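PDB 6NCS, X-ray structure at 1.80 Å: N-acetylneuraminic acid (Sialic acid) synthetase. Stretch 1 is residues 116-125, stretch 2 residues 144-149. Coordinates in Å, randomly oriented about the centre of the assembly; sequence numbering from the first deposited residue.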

ATOM      1  N   LEU A 116      -3.434  33.339 -12.980  1.00 18.71           N
ATOM      2  CA  LEU A 116      -2.403  32.319 -12.896  1.00 15.64           C
ATOM      3  C   LEU A 116      -1.946  31.887 -14.283  1.00 17.93           C
ATOM      4  O   LEU A 116      -0.744  31.719 -14.523  1.00 19.74           O
ATOM      5  CB  LEU A 116      -2.911  31.131 -12.081  1.00 15.23           C
ATOM      6  CG  LEU A 116      -3.138  31.379 -10.584  1.00 16.17           C
ATOM      7  CD1 LEU A 116      -3.805  30.158  -9.940  1.00 18.39           C
ATOM      8  CD2 LEU A 116      -1.821  31.699  -9.859  1.00 16.39           C
ATOM      9  N   LYS A 117      -2.881  31.733 -15.224  1.00 16.20           N
ATOM     10  CA  LYS A 117      -2.477  31.380 -16.583  1.00 21.11           C
ATOM     11  C   LYS A 117      -1.651  32.491 -17.212  1.00 22.56           C
ATOM     12  O   LYS A 117      -0.688  32.224 -17.946  1.00 21.91           O
ATOM     13  CB  LYS A 117      -3.699  31.074 -17.445  1.00 23.52           C
ATOM     14  CG  LYS A 117      -3.325  30.653 -18.860  1.00 31.37           C
ATOM     15  CD  LYS A 117      -4.523  30.210 -19.659  1.00 36.01           C
ATOM     16  CE  LYS A 117      -4.094  29.689 -21.019  1.00 36.70           C
ATOM     17  NZ  LYS A 117      -5.271  29.350 -21.854  1.00 29.60           N
ATOM     18  N   GLU A 118      -2.007  33.746 -16.929  1.00 25.22           N
ATOM     19  CA  GLU A 118      -1.304  34.876 -17.535  1.00 26.41           C
ATOM     20  C   GLU A 118       0.140  34.960 -17.054  1.00 21.76           C
ATOM     21  O   GLU A 118       1.033  35.332 -17.825  1.00 26.74           O
ATOM     22  CB  GLU A 118      -2.041  36.181 -17.235  1.00 29.83           C
ATOM     23  N   ILE A 119       0.397  34.636 -15.780  1.00 18.80           N
ATOM     24  CA  ILE A 119       1.777  34.678 -15.302  1.00 25.05           C
ATOM     25  C   ILE A 119       2.539  33.427 -15.687  1.00 20.37           C
ATOM     26  O   ILE A 119       3.721  33.301 -15.345  1.00 24.43           O
ATOM     27  CB  ILE A 119       1.874  34.895 -13.778  1.00 22.71           C
ATOM     28  CG1 ILE A 119       1.366  33.683 -13.006  1.00 19.27           C
ATOM     29  CG2 ILE A 119       1.102  36.148 -13.362  1.00 27.42           C
ATOM     30  CD1 ILE A 119       1.730  33.743 -11.533  1.00 20.26           C
ATOM     31  N   GLY A 120       1.902  32.497 -16.385  1.00 21.44           N
ATOM     32  CA  GLY A 120       2.602  31.384 -16.983  1.00 20.32           C
ATOM     33  C   GLY A 120       2.655  30.100 -16.182  1.00 22.27           C
ATOM     34  O   GLY A 120       3.526  29.268 -16.457  1.00 20.32           O
ATOM     35  N   VAL A 121       1.761  29.895 -15.214  1.00 19.39           N
ATOM     36  CA  VAL A 121       1.745  28.600 -14.541  1.00 16.44           C
ATOM     37  C   VAL A 121       1.345  27.526 -15.547  1.00 21.29           C
ATOM     38  O   VAL A 121       0.602  27.781 -16.501  1.00 19.73           O
ATOM     39  CB  VAL A 121       0.809  28.582 -13.315  1.00 22.37           C
ATOM     40  CG1 VAL A 121       1.097  29.777 -12.403  1.00 19.83           C
ATOM     41  CG2 VAL A 121      -0.658  28.540 -13.752  1.00 27.70           C
ATOM     42  N   GLU A 122       1.868  26.315 -15.349  1.00 18.74           N
ATOM     43  CA  GLU A 122       1.568  25.200 -16.238  1.00 19.27           C
ATOM     44  C   GLU A 122       0.642  24.170 -15.615  1.00 20.38           C
ATOM     45  O   GLU A 122       0.153  23.295 -16.338  1.00 15.37           O
ATOM     46  CB  GLU A 122       2.865  24.505 -16.692  1.00 24.20           C
ATOM     47  CG  GLU A 122       3.736  25.356 -17.630  1.00 35.28           C
ATOM     48  CD  GLU A 122       3.050  25.715 -18.950  1.00 59.69           C
ATOM     49  OE1 GLU A 122       2.123  24.990 -19.381  1.00 60.37           O
ATOM     50  OE2 GLU A 122       3.446  26.733 -19.564  1.00 63.74           O
ATOM     51  N   ILE A 123       0.400  24.251 -14.307  1.00 14.05           N
ATOM     52  CA  ILE A 123      -0.469  23.337 -13.571  1.00 14.53           C
ATOM     53  C   ILE A 123      -1.437  24.155 -12.733  1.00 16.82           C
ATOM     54  O   ILE A 123      -1.043  25.145 -12.107  1.00 17.57           O
ATOM     55  CB  ILE A 123       0.326  22.396 -12.638  1.00 20.51           C
ATOM     56  CG1 ILE A 123       1.381  21.609 -13.391  1.00 25.47           C
ATOM     57  CG2 ILE A 123      -0.616  21.413 -11.938  1.00 29.44           C
ATOM     58  CD1 ILE A 123       2.083  20.596 -12.495  1.00 33.07           C
ATOM     59  N   LEU A 124      -2.694  23.713 -12.682  1.00 17.76           N
ATOM     60  CA  LEU A 124      -3.694  24.266 -11.779  1.00 14.29           C
ATOM     61  C   LEU A 124      -4.134  23.193 -10.789  1.00 14.24           C
ATOM     62  O   LEU A 124      -4.364  22.041 -11.170  1.00 15.02           O
ATOM     63  CB  LEU A 124      -4.925  24.771 -12.548  1.00 13.19           C
ATOM     64  CG  LEU A 124      -4.749  25.858 -13.604  1.00 15.21           C
ATOM     65  CD1 LEU A 124      -6.028  25.980 -14.411  1.00 17.67           C
ATOM     66  CD2 LEU A 124      -4.416  27.181 -12.932  1.00 18.82           C
ATOM     67  N   LYS A 125      -4.267  23.569  -9.521  1.00 15.26           N
ATOM     68  CA  LYS A 125      -4.916  22.714  -8.538  1.00 14.04           C
ATOM     69  C   LYS A 125      -6.334  23.218  -8.313  1.00 14.55           C
ATOM     70  O   LYS A 125      -6.549  24.424  -8.206  1.00 17.60           O
ATOM     71  CB  LYS A 125      -4.151  22.731  -7.209  1.00 15.03           C
ATOM     72  CG  LYS A 125      -4.858  22.025  -6.069  1.00 18.59           C
ATOM     73  CD  LYS A 125      -4.822  20.532  -6.242  1.00 18.96           C
ATOM     74  CE  LYS A 125      -5.780  19.850  -5.270  1.00 21.80           C
ATOM     75  NZ  LYS A 125      -5.400  20.072  -3.846  1.00 23.62           N
TER
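Stretch 2 144-149: GLIVIL

Stretch 2 lies beside stretch 1 as a neighbouring parallel β-strand, joined by three backbone hydrogen bonds and flanked at its N-terminal end by Leu145, which packs against the turn that leads stretch 1 from helix to strand. Stretch 1 enters from a helix that includes residues 116-118, passes through a turn and enters a strand at Ile123 that continues past Lys125. Gly120 ends the helix in a Schellman motif: its phi is +95°, and two bonds reach back into the last turn, from Gly120 N to Lys117 O (3.0 Å) and from Val121 N to Leu116 O (3.2 Å). Stretch 2 likewise starts just after a helix, with Gly144 at a phi of +80°; Leu145 (phi/psi -76/166) is already extended, and the strand begins at Ile146 and continues past Leu149.

The two strands point the same way, with axes 4.6 Å apart at closest approach and a crossing angle of -20°. Ile123 pairs with Ile146, Leu124 with Val147 and Lys125 with Ile148, their CA atoms 4.5, 4.8 and 4.7 Å apart, respectively. Ile146 N donates to Glu122 O (3.2 Å, 149° at the hydrogen), Leu124 N to Ile146 O (2.7 Å, 169°) and Ile148 N to Leu124 O (2.8 Å, 173°). Leu124 thus uses both its N and its O, bonding to residues before and after its partner Val147, as parallel pairing requires. CA-H...O contacts fill in between: Ile123 CA to Ile146 O (3.3 Å), Val147 CA to Leu124 O (3.4 Å) and Lys125 CA to Ile148 O (3.3 Å).

Side chains alternate across the sheet. On one face, Ile123 meets two isoleucines of stretch 2, its CG1 lying 3.9 Å from Ile146 CD1 and its CG2 3.9 Å from Ile148 CD1. Lys125 shares this face and lays its aliphatic chain on Ile148, CD to CG2 at 3.8 Å, while its NZ is hydrogen-bonded elsewhere in the structure. Leu124 and Val147 point to the other face.

Leu145 has more area covered by the opposing stretch than any other residue here, 124 Å². With its CB directed toward stretch 1 and an m,t rotamer, it places CD1 4.2 Å from Lys117 CB, 4.0 Å from Val121 CG2 and 3.8 Å from Leu124 CG, so one methyl touches helix, turn and strand. Its CD2 lies 4.1 Å from Glu122 OE1. In all, the contact buries 587 Å², summed over both sides.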

ATOM      1  N   GLY A 144      -6.519  24.513 -20.939  1.00 20.30           N
ATOM      2  CA  GLY A 144      -5.508  23.667 -21.535  1.00 22.22           C
ATOM      3  C   GLY A 144      -4.363  23.301 -20.616  1.00 17.71           C
ATOM      4  O   GLY A 144      -3.512  22.483 -21.006  1.00 22.74           O
ATOM      5  N   LEU A 145      -4.306  23.871 -19.413  1.00 15.44           N
ATOM      6  CA  LEU A 145      -3.233  23.551 -18.486  1.00 16.90           C
ATOM      7  C   LEU A 145      -3.463  22.184 -17.844  1.00 16.60           C
ATOM      8  O   LEU A 145      -4.551  21.608 -17.916  1.00 18.64           O
ATOM      9  CB  LEU A 145      -3.132  24.617 -17.393  1.00 19.95           C
ATOM     10  CG  LEU A 145      -2.986  26.059 -17.874  1.00 20.22           C
ATOM     11  CD1 LEU A 145      -2.866  26.991 -16.663  1.00 24.30           C
ATOM     12  CD2 LEU A 145      -1.778  26.183 -18.785  1.00 24.22           C
ATOM     13  N   ILE A 146      -2.409  21.669 -17.211  1.00 14.97           N
ATOM     14  CA  ILE A 146      -2.533  20.462 -16.405  1.00 12.53           C
ATOM     15  C   ILE A 146      -3.393  20.781 -15.196  1.00 15.81           C
ATOM     16  O   ILE A 146      -3.203  21.813 -14.548  1.00 14.67           O
ATOM     17  CB  ILE A 146      -1.151  19.964 -15.955  1.00 15.50           C
ATOM     18  CG1 ILE A 146      -0.251  19.669 -17.160  1.00 14.74           C
ATOM     19  CG2 ILE A 146      -1.283  18.749 -15.020  1.00 16.54           C
ATOM     20  CD1 ILE A 146       1.220  19.658 -16.780  1.00 17.62           C
ATOM     21  N   VAL A 147      -4.337  19.898 -14.876  1.00 11.76           N
ATOM     22  CA  VAL A 147      -5.268  20.140 -13.779  1.00 11.96           C
ATOM     23  C   VAL A 147      -5.143  19.001 -12.786  1.00 18.40           C
ATOM     24  O   VAL A 147      -5.255  17.828 -13.164  1.00 15.11           O
ATOM     25  CB  VAL A 147      -6.722  20.259 -14.260  1.00 14.07           C
ATOM     26  CG1 VAL A 147      -7.633  20.477 -13.053  1.00 15.22           C
ATOM     27  CG2 VAL A 147      -6.872  21.400 -15.262  1.00 20.39           C
ATOM     28  N   ILE A 148      -4.918  19.350 -11.525  1.00 12.66           N
ATOM     29  CA  ILE A 148      -4.980  18.407 -10.418  1.00 10.12           C
ATOM     30  C   ILE A 148      -6.239  18.730  -9.630  1.00 11.11           C
ATOM     31  O   ILE A 148      -6.396  19.856  -9.144  1.00 16.82           O
ATOM     32  CB  ILE A 148      -3.744  18.501  -9.514  1.00 14.42           C
ATOM     33  CG1 ILE A 148      -2.454  18.294 -10.319  1.00 17.12           C
ATOM     34  CG2 ILE A 148      -3.877  17.486  -8.394  1.00 11.96           C
ATOM     35  CD1 ILE A 148      -1.175  18.474  -9.472  1.00 14.50           C
ATOM     36  N   LEU A 149      -7.143  17.756  -9.516  1.00 12.10           N
ATOM     37  CA  LEU A 149      -8.385  17.898  -8.763  1.00 13.61           C
ATOM     38  C   LEU A 149      -8.345  16.967  -7.560  1.00 16.16           C
ATOM     39  O   LEU A 149      -7.962  15.806  -7.698  1.00 13.99           O
ATOM     40  CB  LEU A 149      -9.584  17.545  -9.643  1.00 14.23           C
ATOM     41  CG  LEU A 149     -10.972  17.512  -8.996  1.00 19.16           C
ATOM     42  CD1 LEU A 149     -11.415  18.920  -8.560  1.00 21.74           C
ATOM     43  CD2 LEU A 149     -11.978  16.893  -9.962  1.00 18.39           C
TER